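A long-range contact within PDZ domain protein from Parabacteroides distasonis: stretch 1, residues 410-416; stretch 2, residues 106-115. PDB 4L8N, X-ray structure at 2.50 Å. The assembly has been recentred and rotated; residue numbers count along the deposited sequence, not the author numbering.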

# COMPACT_ATOMS: atom_id res chain seq x y z
N ALA A 410 -42.29 28.08 -0.32
CA ALA A 410 -42.48 28.47 -1.71
C ALA A 410 -41.54 27.74 -2.67
O ALA A 410 -41.99 27.27 -3.73
CB ALA A 410 -42.29 29.97 -1.85
N PHE A 411 -40.25 27.58 -2.28
CA PHE A 411 -39.27 26.92 -3.13
C PHE A 411 -39.33 25.40 -3.04
O PHE A 411 -38.66 24.73 -3.83
CB PHE A 411 -37.87 27.44 -2.82
CG PHE A 411 -37.64 28.89 -3.20
CD1 PHE A 411 -37.51 29.27 -4.54
CD2 PHE A 411 -37.51 29.87 -2.22
CE1 PHE A 411 -37.29 30.61 -4.89
CE2 PHE A 411 -37.27 31.21 -2.57
CZ PHE A 411 -37.16 31.57 -3.90
N SER A 412 -40.17 24.83 -2.18
CA SER A 412 -40.30 23.36 -2.06
C SER A 412 -40.81 22.70 -3.38
O SER A 412 -40.71 21.49 -3.51
CB SER A 412 -41.20 22.96 -0.88
OG SER A 412 -42.56 23.28 -1.15
N TYR A 413 -41.31 23.50 -4.34
CA TYR A 413 -41.78 23.07 -5.66
C TYR A 413 -40.63 22.37 -6.42
O TYR A 413 -40.88 21.49 -7.25
CB TYR A 413 -42.34 24.27 -6.47
CG TYR A 413 -41.30 25.12 -7.19
CD1 TYR A 413 -40.88 24.81 -8.48
CD2 TYR A 413 -40.76 26.25 -6.58
CE1 TYR A 413 -39.91 25.57 -9.14
CE2 TYR A 413 -39.78 27.02 -7.23
CZ TYR A 413 -39.37 26.68 -8.51
OH TYR A 413 -38.44 27.45 -9.16
N LEU A 414 -39.38 22.76 -6.12
CA LEU A 414 -38.18 22.17 -6.68
C LEU A 414 -38.12 20.68 -6.41
O LEU A 414 -37.49 19.95 -7.19
CB LEU A 414 -36.93 22.85 -6.11
CG LEU A 414 -36.70 24.31 -6.56
CD1 LEU A 414 -35.79 25.02 -5.60
CD2 LEU A 414 -36.21 24.40 -8.00
N TYR A 415 -38.81 20.21 -5.32
CA TYR A 415 -38.83 18.80 -4.95
C TYR A 415 -40.25 18.22 -4.93
O TYR A 415 -40.50 17.23 -4.26
CB TYR A 415 -38.11 18.60 -3.60
CG TYR A 415 -36.62 18.88 -3.68
CD1 TYR A 415 -35.78 18.07 -4.44
CD2 TYR A 415 -36.06 20.01 -3.07
CE1 TYR A 415 -34.41 18.33 -4.53
CE2 TYR A 415 -34.70 20.29 -3.17
CZ TYR A 415 -33.87 19.43 -3.88
OH TYR A 415 -32.52 19.66 -3.97
N TYR A 416 -41.16 18.77 -5.76
CA TYR A 416 -42.55 18.33 -5.83
C TYR A 416 -42.76 16.94 -6.44
O TYR A 416 -43.88 16.42 -6.37
CB TYR A 416 -43.41 19.35 -6.56
CG TYR A 416 -44.26 20.12 -5.59
CD1 TYR A 416 -43.74 20.55 -4.36
CD2 TYR A 416 -45.61 20.35 -5.84
CE1 TYR A 416 -44.53 21.20 -3.42
CE2 TYR A 416 -46.43 20.97 -4.89
CZ TYR A 416 -45.87 21.43 -3.70
OH TYR A 416 -46.65 22.10 -2.79
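Stretch 2, residues 106-115: TEDQLASAYA

Stretch 2 carries a short helix, 107-113, laid against a compact turn whose centre, 412-414, is 3-10. The helix presents Glu107, Leu110 and Ala111, and Tyr114, just past its end, continues the same side, while Asp108 and Ser112 point away. The register runs the same way in both stretches: Phe411 lies nearest Leu110 (CA to CA 7.7 Å), then Leu414 nearest Ala111 (CA to CA 6.4 Å), so Leu414 marks the tighter approach.

Leu414 is the central bump: its CD2 packs on Glu107 CB at 3.7 Å, its CD1 on Leu110 CB at 3.6 Å, and CD1 stands 4.0 Å from Ala111 N, close to the helix backbone. Phe411 rests against both Leu110 and Tyr114. Leu110 CD2 lies over its ring face, 4.1 Å from the Phe411 ring centroid, while Phe411 CB itself covers a face of the Tyr114 ring, 4.0 Å from that centroid; the two rings meet obliquely. Tyr415 points its CB toward the helix, and its ring reaches the C-terminal end, with Tyr415 CE2 3.4 Å from Tyr114 O and Tyr415 OH 3.8 Å from Ala111 CB.

Two hydroxyls fasten the fit at separate points along the helix. Tyr413 OH donates to Glu107 OE2 at 2.6 Å in the first turn. Tyr415 OH donates to Ala111 O at 2.5 Å, using a carbonyl near the helix's C-terminal end, where Tyr114 leaves helical geometry.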

# COMPACT_ATOMS: atom_id res chain seq x y z
N THR A 106 -30.51 30.80 -9.87
CA THR A 106 -31.08 29.75 -10.70
C THR A 106 -31.69 28.65 -9.85
O THR A 106 -31.35 28.51 -8.66
CB THR A 106 -30.01 29.17 -11.64
OG1 THR A 106 -29.06 28.43 -10.89
CG2 THR A 106 -29.32 30.21 -12.48
N GLU A 107 -32.56 27.85 -10.47
CA GLU A 107 -33.19 26.70 -9.83
C GLU A 107 -32.13 25.66 -9.45
O GLU A 107 -32.30 24.97 -8.45
CB GLU A 107 -34.28 26.10 -10.72
CG GLU A 107 -35.51 26.99 -10.84
CD GLU A 107 -36.53 26.51 -11.85
OE1 GLU A 107 -36.14 25.96 -12.91
OE2 GLU A 107 -37.74 26.68 -11.57
N ASP A 108 -31.01 25.59 -10.19
CA ASP A 108 -29.89 24.70 -9.87
C ASP A 108 -29.27 25.13 -8.52
O ASP A 108 -29.01 24.29 -7.65
CB ASP A 108 -28.85 24.72 -11.01
CG ASP A 108 -27.60 23.91 -10.73
OD1 ASP A 108 -27.64 22.67 -10.94
OD2 ASP A 108 -26.58 24.51 -10.31
N GLN A 109 -29.08 26.45 -8.33
CA GLN A 109 -28.52 26.99 -7.10
C GLN A 109 -29.46 26.71 -5.91
O GLN A 109 -29.00 26.19 -4.90
CB GLN A 109 -28.23 28.50 -7.25
CG GLN A 109 -27.10 28.82 -8.23
CD GLN A 109 -27.01 30.30 -8.48
OE1 GLN A 109 -27.82 30.90 -9.20
NE2 GLN A 109 -26.04 30.95 -7.87
N LEU A 110 -30.76 27.01 -6.08
CA LEU A 110 -31.81 26.81 -5.06
C LEU A 110 -31.99 25.33 -4.69
O LEU A 110 -32.24 25.03 -3.52
CB LEU A 110 -33.14 27.40 -5.53
CG LEU A 110 -33.20 28.93 -5.64
CD1 LEU A 110 -34.28 29.37 -6.59
CD2 LEU A 110 -33.39 29.59 -4.27
N ALA A 111 -31.82 24.41 -5.66
CA ALA A 111 -31.91 22.97 -5.40
C ALA A 111 -30.82 22.54 -4.42
O ALA A 111 -31.07 21.69 -3.57
CB ALA A 111 -31.80 22.19 -6.70
N SER A 112 -29.64 23.17 -4.52
CA SER A 112 -28.50 22.94 -3.64
C SER A 112 -28.71 23.60 -2.29
O SER A 112 -28.38 22.98 -1.27
CB SER A 112 -27.23 23.46 -4.28
OG SER A 112 -26.66 22.47 -5.11
N ALA A 113 -29.29 24.82 -2.26
CA ALA A 113 -29.56 25.56 -1.02
C ALA A 113 -30.67 24.91 -0.19
O ALA A 113 -30.59 24.91 1.05
CB ALA A 113 -29.92 27.01 -1.35
N TYR A 114 -31.70 24.34 -0.83
CA TYR A 114 -32.80 23.67 -0.13
C TYR A 114 -32.66 22.11 -0.20
O TYR A 114 -33.66 21.40 -0.10
CB TYR A 114 -34.14 24.12 -0.73
CG TYR A 114 -34.62 25.49 -0.31
CD1 TYR A 114 -35.35 25.67 0.86
CD2 TYR A 114 -34.47 26.59 -1.15
CE1 TYR A 114 -35.85 26.91 1.22
CE2 TYR A 114 -34.94 27.85 -0.79
CZ TYR A 114 -35.64 28.01 0.39
OH TYR A 114 -36.14 29.24 0.75
N ALA A 115 -31.42 21.59 -0.31
CA ALA A 115 -31.12 20.15 -0.46
C ALA A 115 -31.65 19.27 0.68
O ALA A 115 -31.91 18.08 0.48
CB ALA A 115 -29.62 19.95 -0.60